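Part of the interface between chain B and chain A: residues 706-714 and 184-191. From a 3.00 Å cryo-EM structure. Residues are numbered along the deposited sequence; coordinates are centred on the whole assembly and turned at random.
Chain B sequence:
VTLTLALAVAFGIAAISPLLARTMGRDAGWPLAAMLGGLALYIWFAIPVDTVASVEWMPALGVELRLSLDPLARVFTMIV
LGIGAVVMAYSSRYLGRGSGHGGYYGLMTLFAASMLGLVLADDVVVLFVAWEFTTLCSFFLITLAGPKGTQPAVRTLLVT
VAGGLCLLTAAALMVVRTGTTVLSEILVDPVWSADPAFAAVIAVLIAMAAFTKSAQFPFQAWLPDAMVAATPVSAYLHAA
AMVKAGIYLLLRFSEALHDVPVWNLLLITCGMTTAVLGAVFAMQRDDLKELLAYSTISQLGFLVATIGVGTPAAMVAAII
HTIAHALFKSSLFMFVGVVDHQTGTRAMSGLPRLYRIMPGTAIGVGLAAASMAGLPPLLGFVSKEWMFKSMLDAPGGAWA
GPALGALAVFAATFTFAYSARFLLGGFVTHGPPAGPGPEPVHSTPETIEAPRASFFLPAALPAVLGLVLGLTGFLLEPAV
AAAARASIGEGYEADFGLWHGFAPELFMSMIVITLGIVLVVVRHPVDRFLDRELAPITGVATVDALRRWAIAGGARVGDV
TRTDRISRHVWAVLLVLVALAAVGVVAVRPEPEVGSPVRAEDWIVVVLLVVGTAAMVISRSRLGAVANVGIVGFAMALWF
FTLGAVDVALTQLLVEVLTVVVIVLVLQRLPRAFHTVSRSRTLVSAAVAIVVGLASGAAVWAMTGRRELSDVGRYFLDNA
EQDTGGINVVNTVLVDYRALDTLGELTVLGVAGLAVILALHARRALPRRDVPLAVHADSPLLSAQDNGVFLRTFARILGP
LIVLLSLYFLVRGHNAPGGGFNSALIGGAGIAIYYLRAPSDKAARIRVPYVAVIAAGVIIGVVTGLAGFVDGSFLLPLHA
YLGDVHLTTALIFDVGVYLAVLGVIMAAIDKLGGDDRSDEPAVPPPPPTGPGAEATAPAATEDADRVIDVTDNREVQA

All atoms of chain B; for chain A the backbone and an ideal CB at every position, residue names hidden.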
# COMPACT_ATOMS: atom_id res chain seq x y z
N ARG B 706 6.33 -13.47 -32.97
CA ARG B 706 6.48 -14.91 -33.02
C ARG B 706 5.18 -15.66 -33.25
O ARG B 706 5.19 -16.90 -33.27
CB ARG B 706 7.15 -15.42 -31.74
CG ARG B 706 8.25 -14.51 -31.21
CD ARG B 706 9.42 -14.45 -32.17
NE ARG B 706 10.57 -13.76 -31.59
CZ ARG B 706 11.82 -13.91 -32.01
NH1 ARG B 706 12.09 -14.73 -33.01
NH2 ARG B 706 12.80 -13.24 -31.42
N ARG B 707 4.06 -14.96 -33.42
CA ARG B 707 2.77 -15.60 -33.66
C ARG B 707 2.06 -14.90 -34.80
O ARG B 707 2.29 -13.72 -35.07
CB ARG B 707 1.90 -15.58 -32.40
CG ARG B 707 1.49 -14.19 -31.96
CD ARG B 707 0.67 -14.25 -30.69
NE ARG B 707 0.24 -12.92 -30.26
CZ ARG B 707 -0.87 -12.33 -30.67
NH1 ARG B 707 -1.18 -11.12 -30.21
NH2 ARG B 707 -1.68 -12.93 -31.53
N GLU B 708 1.20 -15.65 -35.49
CA GLU B 708 0.54 -15.15 -36.69
C GLU B 708 -0.36 -13.96 -36.38
O GLU B 708 -0.09 -12.84 -36.82
CB GLU B 708 -0.28 -16.27 -37.34
CG GLU B 708 0.55 -17.29 -38.09
CD GLU B 708 0.84 -16.88 -39.52
OE1 GLU B 708 0.09 -17.29 -40.42
OE2 GLU B 708 1.83 -16.15 -39.73
N LEU B 709 -1.43 -14.20 -35.61
CA LEU B 709 -2.38 -13.16 -35.26
C LEU B 709 -3.32 -13.66 -34.17
O LEU B 709 -3.82 -14.78 -34.25
CB LEU B 709 -3.18 -12.72 -36.49
CG LEU B 709 -4.10 -11.51 -36.29
CD1 LEU B 709 -3.31 -10.31 -35.82
CD2 LEU B 709 -4.86 -11.18 -37.56
N SER B 710 -3.55 -12.84 -33.15
CA SER B 710 -4.43 -13.23 -32.06
C SER B 710 -5.82 -13.56 -32.59
O SER B 710 -6.32 -12.91 -33.52
CB SER B 710 -4.52 -12.11 -31.03
OG SER B 710 -5.10 -10.95 -31.58
N ASP B 711 -6.45 -14.58 -32.00
CA ASP B 711 -7.79 -14.96 -32.42
C ASP B 711 -8.79 -13.84 -32.19
O ASP B 711 -9.70 -13.62 -32.99
CB ASP B 711 -8.23 -16.23 -31.70
CG ASP B 711 -8.28 -17.43 -32.62
OD1 ASP B 711 -8.15 -17.25 -33.85
OD2 ASP B 711 -8.45 -18.56 -32.12
N VAL B 712 -8.63 -13.10 -31.09
CA VAL B 712 -9.49 -11.94 -30.86
C VAL B 712 -9.18 -10.85 -31.87
O VAL B 712 -10.08 -10.10 -32.28
CB VAL B 712 -9.34 -11.43 -29.42
CG1 VAL B 712 -9.79 -12.50 -28.44
CG2 VAL B 712 -7.91 -11.04 -29.13
N GLY B 713 -7.93 -10.74 -32.32
CA GLY B 713 -7.61 -9.79 -33.37
C GLY B 713 -8.27 -10.16 -34.69
O GLY B 713 -8.85 -9.30 -35.37
N ARG B 714 -8.17 -11.43 -35.08
CA ARG B 714 -8.86 -11.89 -36.27
C ARG B 714 -10.36 -11.69 -36.17
O ARG B 714 -11.01 -11.34 -37.16
CB ARG B 714 -8.54 -13.37 -36.52
CG ARG B 714 -9.22 -13.97 -37.74
CD ARG B 714 -8.82 -13.25 -39.01
NE ARG B 714 -8.88 -14.12 -40.17
CZ ARG B 714 -7.88 -14.91 -40.57
NH1 ARG B 714 -6.74 -14.93 -39.89
NH2 ARG B 714 -8.03 -15.67 -41.64
N UNK A 184 2.55 -10.82 -22.39
CA UNK A 184 1.64 -11.96 -22.41
C UNK A 184 0.83 -11.98 -23.69
O UNK A 184 0.67 -13.03 -24.33
CB UNK A 184 0.71 -11.93 -21.20
N UNK A 185 0.32 -10.82 -24.10
CA UNK A 185 -0.43 -10.74 -25.36
C UNK A 185 0.48 -10.99 -26.56
O UNK A 185 0.00 -11.41 -27.61
CB UNK A 185 -1.11 -9.37 -25.49
N UNK A 186 1.77 -10.71 -26.42
CA UNK A 186 2.70 -10.94 -27.50
C UNK A 186 3.03 -12.40 -27.70
O UNK A 186 3.02 -12.89 -28.84
CB UNK A 186 3.99 -10.15 -27.25
N UNK A 187 3.31 -13.12 -26.61
CA UNK A 187 3.68 -14.53 -26.73
C UNK A 187 2.45 -15.40 -26.91
O UNK A 187 2.42 -16.28 -27.78
CB UNK A 187 4.47 -14.99 -25.50
N UNK A 188 1.42 -15.19 -26.09
CA UNK A 188 0.15 -15.88 -26.27
C UNK A 188 -0.73 -15.06 -27.21
O UNK A 188 -0.26 -14.13 -27.87
CB UNK A 188 -0.55 -16.11 -24.93
N UNK A 189 -2.00 -15.40 -27.28
CA UNK A 189 -2.90 -14.69 -28.16
C UNK A 189 -3.80 -13.70 -27.46
O UNK A 189 -4.14 -12.66 -28.02
CB UNK A 189 -3.76 -15.70 -28.93
N UNK A 190 -4.18 -14.00 -26.22
CA UNK A 190 -5.20 -13.22 -25.53
C UNK A 190 -4.70 -12.77 -24.17
O UNK A 190 -3.78 -13.36 -23.59
CB UNK A 190 -6.49 -14.03 -25.38
N UNK A 191 -5.32 -11.70 -23.67
CA UNK A 191 -5.09 -11.25 -22.30
C UNK A 191 -6.13 -11.79 -21.33
O UNK A 191 -6.00 -11.57 -20.12
CB UNK A 191 -5.08 -9.72 -22.25

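Position 184 lies on a helix, and nothing of the chain B stretch comes within 5.5 Å of its ideal CB. The contact sets no rule here, and many helix-compatible side chains would do. The deposited residue is Ile A184, which keeps its side chain out of this contact.

Position 185 is the demanding one. Its CA-to-CB bond points sideways, and the ideal CB is 5.0 Å from Arg B707 NH1, so a short side chain would leave the space beside the guanidinium unfilled. Further along lie the OG of Ser B710 and one methyl, CG2, of Val B712. A long side chain is wanted: a flat ring to lie against the cation, or a chain ending in a polar group to meet the serine. Tyr A185 combines both. With chi1 in t, its ring takes Arg B707 over one face, Arg B707 CZ standing 4.7 Å from the centroid of the Tyr A185 ring in a cation-pi contact, while Val B712 CG2 approaches the ring edge, 4.2 Å from Tyr A185 CE1. The hydroxyl of Tyr A185, whose OH is placed with less certainty because it crowds an atom elsewhere in the structure, is modelled 2.6 Å from Ser B710 OG, a hydrogen bond in which either could donate. Ser B710 OG also accepts from Gly B713 N at 2.9 Å, a capping bond at the start of the chain B helix, so one serine oxygen serves both the cap and the tyrosine. The backbone contributes too: Tyr A185 O receives a weak bond from Arg B707 NH1 at 2.9 Å.

At 186 a CB would point away, and what chain B uses is the carbonyl, which any residue supplies. It is Gly A186, whose O takes a weak bond from Arg B707 NE at 3.1 Å. The arginine thus reads backbone oxygens near the helix end.

Position 187 also points away and leaves the choice open; it is Val A187.

At 188 the chain leaves helical angles, and CB again points away from chain B. A small polar residue could turn back to the helix. Thr A188 does so: its OG1 donates to Ile A184 O at a very short 2.3 Å.

Position 189 packs closely by its backbone, its CA 4.4 Å from the CA of Ser B710. An ideal CB would sit 4.0 Å from Ser B710 CA, with room for it, and phi/psi of -103/-32 does not require glycine. Glycine or alanine would suit. Gly A189 is found, its CA over one face of the Arg B707 guanidinium.

At 190 CB points sideways, 4.8 Å from Val B712 CG1, inviting a methyl-bearing side chain such as valine or threonine. Thr A190 brings CG2 to 3.7 Å from Val B712 CG1.

Position 191 makes no contact; it is Val A191.

Chain A (184-191) IYGVTGTV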
# COMPACT_ATOMS: atom_id res chain seq x y z
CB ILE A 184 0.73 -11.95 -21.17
CG1 ILE A 184 1.54 -12.20 -19.90
CG2 ILE A 184 -0.36 -12.99 -21.30
CD1 ILE A 184 0.70 -12.29 -18.66
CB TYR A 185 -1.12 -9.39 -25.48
CG TYR A 185 -2.03 -9.28 -26.68
CD1 TYR A 185 -3.35 -9.70 -26.60
CD2 TYR A 185 -1.58 -8.76 -27.88
CE1 TYR A 185 -4.19 -9.61 -27.69
CE2 TYR A 185 -2.41 -8.67 -28.97
CZ TYR A 185 -3.71 -9.09 -28.87
OH TYR A 185 -4.55 -8.99 -29.96
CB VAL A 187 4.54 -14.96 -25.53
CG1 VAL A 187 5.79 -14.13 -25.46
CG2 VAL A 187 3.78 -14.77 -24.24
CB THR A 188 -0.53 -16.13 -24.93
OG1 THR A 188 -0.73 -14.89 -24.25
CG2 THR A 188 0.32 -17.04 -24.07
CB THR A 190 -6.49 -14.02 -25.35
OG1 THR A 190 -6.18 -15.27 -24.71
CG2 THR A 190 -7.13 -14.30 -26.70
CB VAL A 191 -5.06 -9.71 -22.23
CG1 VAL A 191 -3.80 -9.17 -22.87
CG2 VAL A 191 -6.29 -9.13 -22.90
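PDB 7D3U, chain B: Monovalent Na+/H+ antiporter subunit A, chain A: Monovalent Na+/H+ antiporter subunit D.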